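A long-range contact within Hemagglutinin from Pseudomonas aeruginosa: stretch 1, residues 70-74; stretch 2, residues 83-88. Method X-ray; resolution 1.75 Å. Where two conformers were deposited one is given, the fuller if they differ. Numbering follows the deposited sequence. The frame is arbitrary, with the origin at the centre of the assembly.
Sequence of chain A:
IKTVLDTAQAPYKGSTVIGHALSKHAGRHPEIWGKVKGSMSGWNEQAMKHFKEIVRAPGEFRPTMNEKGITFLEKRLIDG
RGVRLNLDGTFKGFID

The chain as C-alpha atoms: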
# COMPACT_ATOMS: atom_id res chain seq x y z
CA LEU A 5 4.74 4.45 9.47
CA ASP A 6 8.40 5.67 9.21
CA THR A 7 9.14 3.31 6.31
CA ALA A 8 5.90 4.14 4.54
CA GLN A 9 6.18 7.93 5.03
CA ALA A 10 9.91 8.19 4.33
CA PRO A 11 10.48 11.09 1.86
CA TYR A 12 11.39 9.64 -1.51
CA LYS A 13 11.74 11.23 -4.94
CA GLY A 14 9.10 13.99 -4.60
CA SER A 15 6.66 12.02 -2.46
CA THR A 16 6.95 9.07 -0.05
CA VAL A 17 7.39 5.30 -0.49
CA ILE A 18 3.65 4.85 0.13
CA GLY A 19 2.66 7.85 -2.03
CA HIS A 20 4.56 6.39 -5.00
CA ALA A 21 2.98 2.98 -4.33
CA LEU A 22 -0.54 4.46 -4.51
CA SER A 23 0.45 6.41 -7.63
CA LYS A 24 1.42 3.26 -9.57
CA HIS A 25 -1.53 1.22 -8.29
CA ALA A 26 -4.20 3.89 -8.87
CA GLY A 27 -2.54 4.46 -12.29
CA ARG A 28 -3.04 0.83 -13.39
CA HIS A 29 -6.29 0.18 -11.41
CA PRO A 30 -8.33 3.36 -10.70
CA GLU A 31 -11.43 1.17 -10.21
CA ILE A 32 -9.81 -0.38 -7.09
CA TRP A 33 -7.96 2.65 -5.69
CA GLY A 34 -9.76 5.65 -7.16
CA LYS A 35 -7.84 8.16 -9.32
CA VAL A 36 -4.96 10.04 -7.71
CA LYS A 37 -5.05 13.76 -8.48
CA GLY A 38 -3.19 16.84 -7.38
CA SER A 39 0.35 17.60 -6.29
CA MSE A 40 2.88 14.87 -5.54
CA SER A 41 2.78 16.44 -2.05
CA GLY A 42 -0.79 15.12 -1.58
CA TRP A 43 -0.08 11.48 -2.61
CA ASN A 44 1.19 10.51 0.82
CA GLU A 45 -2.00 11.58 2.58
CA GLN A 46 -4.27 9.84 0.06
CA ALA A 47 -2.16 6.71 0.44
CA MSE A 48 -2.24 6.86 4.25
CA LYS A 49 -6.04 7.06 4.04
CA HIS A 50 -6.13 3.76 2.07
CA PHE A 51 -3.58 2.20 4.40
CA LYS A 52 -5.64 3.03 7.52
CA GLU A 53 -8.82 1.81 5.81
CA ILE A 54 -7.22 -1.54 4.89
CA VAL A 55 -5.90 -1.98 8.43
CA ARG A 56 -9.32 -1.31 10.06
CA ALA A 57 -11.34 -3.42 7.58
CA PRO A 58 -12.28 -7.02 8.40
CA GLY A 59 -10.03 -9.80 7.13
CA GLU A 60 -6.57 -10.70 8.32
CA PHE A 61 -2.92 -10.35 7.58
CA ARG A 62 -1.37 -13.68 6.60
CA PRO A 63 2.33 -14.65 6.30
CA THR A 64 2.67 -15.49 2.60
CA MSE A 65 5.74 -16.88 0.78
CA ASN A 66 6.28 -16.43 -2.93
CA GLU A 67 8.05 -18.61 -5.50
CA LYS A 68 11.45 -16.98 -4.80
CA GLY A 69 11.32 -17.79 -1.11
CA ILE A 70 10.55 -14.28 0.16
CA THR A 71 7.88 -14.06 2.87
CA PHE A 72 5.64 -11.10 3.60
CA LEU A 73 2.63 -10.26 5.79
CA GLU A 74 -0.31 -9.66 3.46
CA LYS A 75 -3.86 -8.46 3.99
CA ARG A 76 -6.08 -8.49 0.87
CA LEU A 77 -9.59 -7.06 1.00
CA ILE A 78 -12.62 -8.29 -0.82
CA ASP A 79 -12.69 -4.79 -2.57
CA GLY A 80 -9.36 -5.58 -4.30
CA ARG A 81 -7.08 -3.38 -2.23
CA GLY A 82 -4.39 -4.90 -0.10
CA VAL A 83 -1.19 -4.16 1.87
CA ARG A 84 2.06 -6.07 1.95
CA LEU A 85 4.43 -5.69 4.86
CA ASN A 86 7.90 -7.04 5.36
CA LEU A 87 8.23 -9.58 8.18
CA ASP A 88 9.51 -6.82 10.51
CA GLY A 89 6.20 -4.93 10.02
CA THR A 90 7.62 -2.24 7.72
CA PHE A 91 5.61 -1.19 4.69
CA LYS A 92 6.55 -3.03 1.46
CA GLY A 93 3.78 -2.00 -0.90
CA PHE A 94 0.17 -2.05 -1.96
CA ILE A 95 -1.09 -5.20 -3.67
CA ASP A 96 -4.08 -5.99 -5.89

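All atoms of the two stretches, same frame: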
# COMPACT_ATOMS: atom_id res chain seq x y z
N ILE A 70 10.66 -15.48 -0.66
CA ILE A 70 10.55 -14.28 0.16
C ILE A 70 9.16 -14.29 0.78
O ILE A 70 8.15 -14.48 0.08
CB ILE A 70 10.80 -13.00 -0.64
CG1 ILE A 70 12.08 -13.15 -1.46
CG2 ILE A 70 10.90 -11.78 0.30
CD1 ILE A 70 12.44 -11.94 -2.27
N THR A 71 9.13 -14.05 2.09
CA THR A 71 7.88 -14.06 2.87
C THR A 71 7.47 -12.67 3.32
O THR A 71 8.30 -11.88 3.74
CB THR A 71 8.01 -14.98 4.11
OG1 THR A 71 8.48 -16.26 3.70
CG2 THR A 71 6.69 -15.16 4.83
N PHE A 72 6.18 -12.38 3.21
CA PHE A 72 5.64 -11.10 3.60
C PHE A 72 4.37 -11.29 4.41
O PHE A 72 3.79 -12.38 4.40
CB PHE A 72 5.23 -10.28 2.37
CG PHE A 72 6.34 -9.95 1.41
CD1 PHE A 72 7.25 -8.97 1.69
CD2 PHE A 72 6.41 -10.59 0.18
CE1 PHE A 72 8.25 -8.66 0.80
CE2 PHE A 72 7.40 -10.28 -0.72
CZ PHE A 72 8.33 -9.32 -0.41
N LEU A 73 3.93 -10.23 5.09
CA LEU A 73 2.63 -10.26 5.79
C LEU A 73 1.69 -9.55 4.83
O LEU A 73 1.91 -8.38 4.50
CB LEU A 73 2.69 -9.56 7.14
CG LEU A 73 3.75 -10.07 8.10
CD1 LEU A 73 3.78 -9.19 9.34
CD2 LEU A 73 3.56 -11.53 8.46
N GLU A 74 0.61 -10.21 4.43
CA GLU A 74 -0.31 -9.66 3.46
C GLU A 74 -1.76 -9.69 3.88
O GLU A 74 -2.23 -10.71 4.37
CB GLU A 74 -0.18 -10.47 2.16
CG GLU A 74 1.21 -10.39 1.56
CD GLU A 74 1.39 -11.17 0.28
OE1 GLU A 74 0.44 -11.83 -0.19
OE2 GLU A 74 2.53 -11.14 -0.24
N VAL A 83 -2.50 -4.69 1.38
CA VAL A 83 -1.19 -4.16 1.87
C VAL A 83 -0.25 -5.32 2.12
O VAL A 83 -0.66 -6.38 2.61
CB VAL A 83 -1.37 -3.36 3.17
CG1 VAL A 83 -0.03 -3.05 3.83
CG2 VAL A 83 -2.10 -2.06 2.87
N ARG A 84 1.02 -5.11 1.76
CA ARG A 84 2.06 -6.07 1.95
C ARG A 84 3.09 -5.40 2.85
O ARG A 84 3.51 -4.27 2.60
CB ARG A 84 2.71 -6.45 0.63
CG ARG A 84 3.94 -7.35 0.72
CD ARG A 84 4.43 -7.73 -0.67
NE ARG A 84 3.59 -8.77 -1.27
CZ ARG A 84 3.52 -9.05 -2.58
NH1 ARG A 84 4.11 -8.28 -3.47
NH2 ARG A 84 2.72 -10.06 -2.99
N LEU A 85 3.44 -6.11 3.91
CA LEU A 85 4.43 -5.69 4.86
C LEU A 85 5.59 -6.67 4.86
O LEU A 85 5.43 -7.87 4.59
CB LEU A 85 3.84 -5.71 6.27
CG LEU A 85 2.59 -4.90 6.58
CD1 LEU A 85 2.25 -5.06 8.06
CD2 LEU A 85 2.76 -3.44 6.22
N ASN A 86 6.78 -6.16 5.14
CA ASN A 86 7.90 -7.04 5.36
C ASN A 86 7.66 -7.76 6.69
O ASN A 86 6.82 -7.33 7.51
CB ASN A 86 9.20 -6.22 5.44
CG ASN A 86 9.53 -5.59 4.12
OD1 ASN A 86 9.68 -6.29 3.11
ND2 ASN A 86 9.67 -4.28 4.10
N LEU A 87 8.39 -8.83 6.94
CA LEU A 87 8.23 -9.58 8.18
C LEU A 87 8.49 -8.77 9.45
O LEU A 87 7.96 -9.13 10.52
CB LEU A 87 9.06 -10.88 8.20
CG LEU A 87 8.58 -11.95 7.22
CD1 LEU A 87 9.46 -13.20 7.35
CD2 LEU A 87 7.12 -12.29 7.50
N ASP A 88 9.27 -7.69 9.35
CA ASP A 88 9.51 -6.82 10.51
C ASP A 88 8.39 -5.78 10.70
O ASP A 88 8.49 -4.93 11.59
CB ASP A 88 10.90 -6.13 10.44
CG ASP A 88 11.05 -5.20 9.24
OD1 ASP A 88 10.09 -5.01 8.47
OD2 ASP A 88 12.16 -4.65 9.08
O HOH W 1 9.82 -9.71 4.50

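Neighbouring antiparallel strands are joined by their backbones, but the rotamers of their side chains decide what each face of the sheet adds. The contact of residues 70-74 with 83-88 in this hemagglutinin is a compact example. At its centre L73 and L85 form a hydrogen-bonded pair: L73 N donates to L85 O and L85 N to L73 O, both at 2.8 Å and nearly straight. Beside it, E74 and R84 form a non-hydrogen-bonded pair, where R84 CA approaches L73 O and E74 CA approaches V83 O, each at 3.4 Å, as CA-H...O contacts.

E74 and R84 share one face. Their CA-to-CB bonds point out of the sheet on that face rather than at the partner strand, so the ends must do the reaching. E74 is m, then t, with chi3 near zero; R84 runs t, t before turning at chi3 (m, -77°). That turn brings the guanidinium edge to the carboxylate, and a single oxygen, E74 OE2, accepts from R84 NE at 2.8 Å and from R84 NH2 at 3.0 Å, completing a salt bridge. Arginine suits the site doubly, since its aliphatic portion also serves: R84 CD lies over the face of the buried F72 ring, 3.6 Å from its centroid, in a CH-pi contact. N86 OD1 instead meets the ring's edge, 3.6 Å from F72 CE1.

The face carrying L73 and L85 is apolar. Both leucines adopt the mt rotamer, and their CB atoms lie 4.1 Å apart. L87, also mt, extends this patch beyond the paired residues, its CD2 reaching L73 CD2 at 3.8 Å and T71 CG2 at 3.9 Å. Here a water replaces direct backbone pairing, donating to T71 O (2.8 Å) and accepting from L87 N (3.0 Å). Altogether the contact buries 514 Å², summed over both stretches.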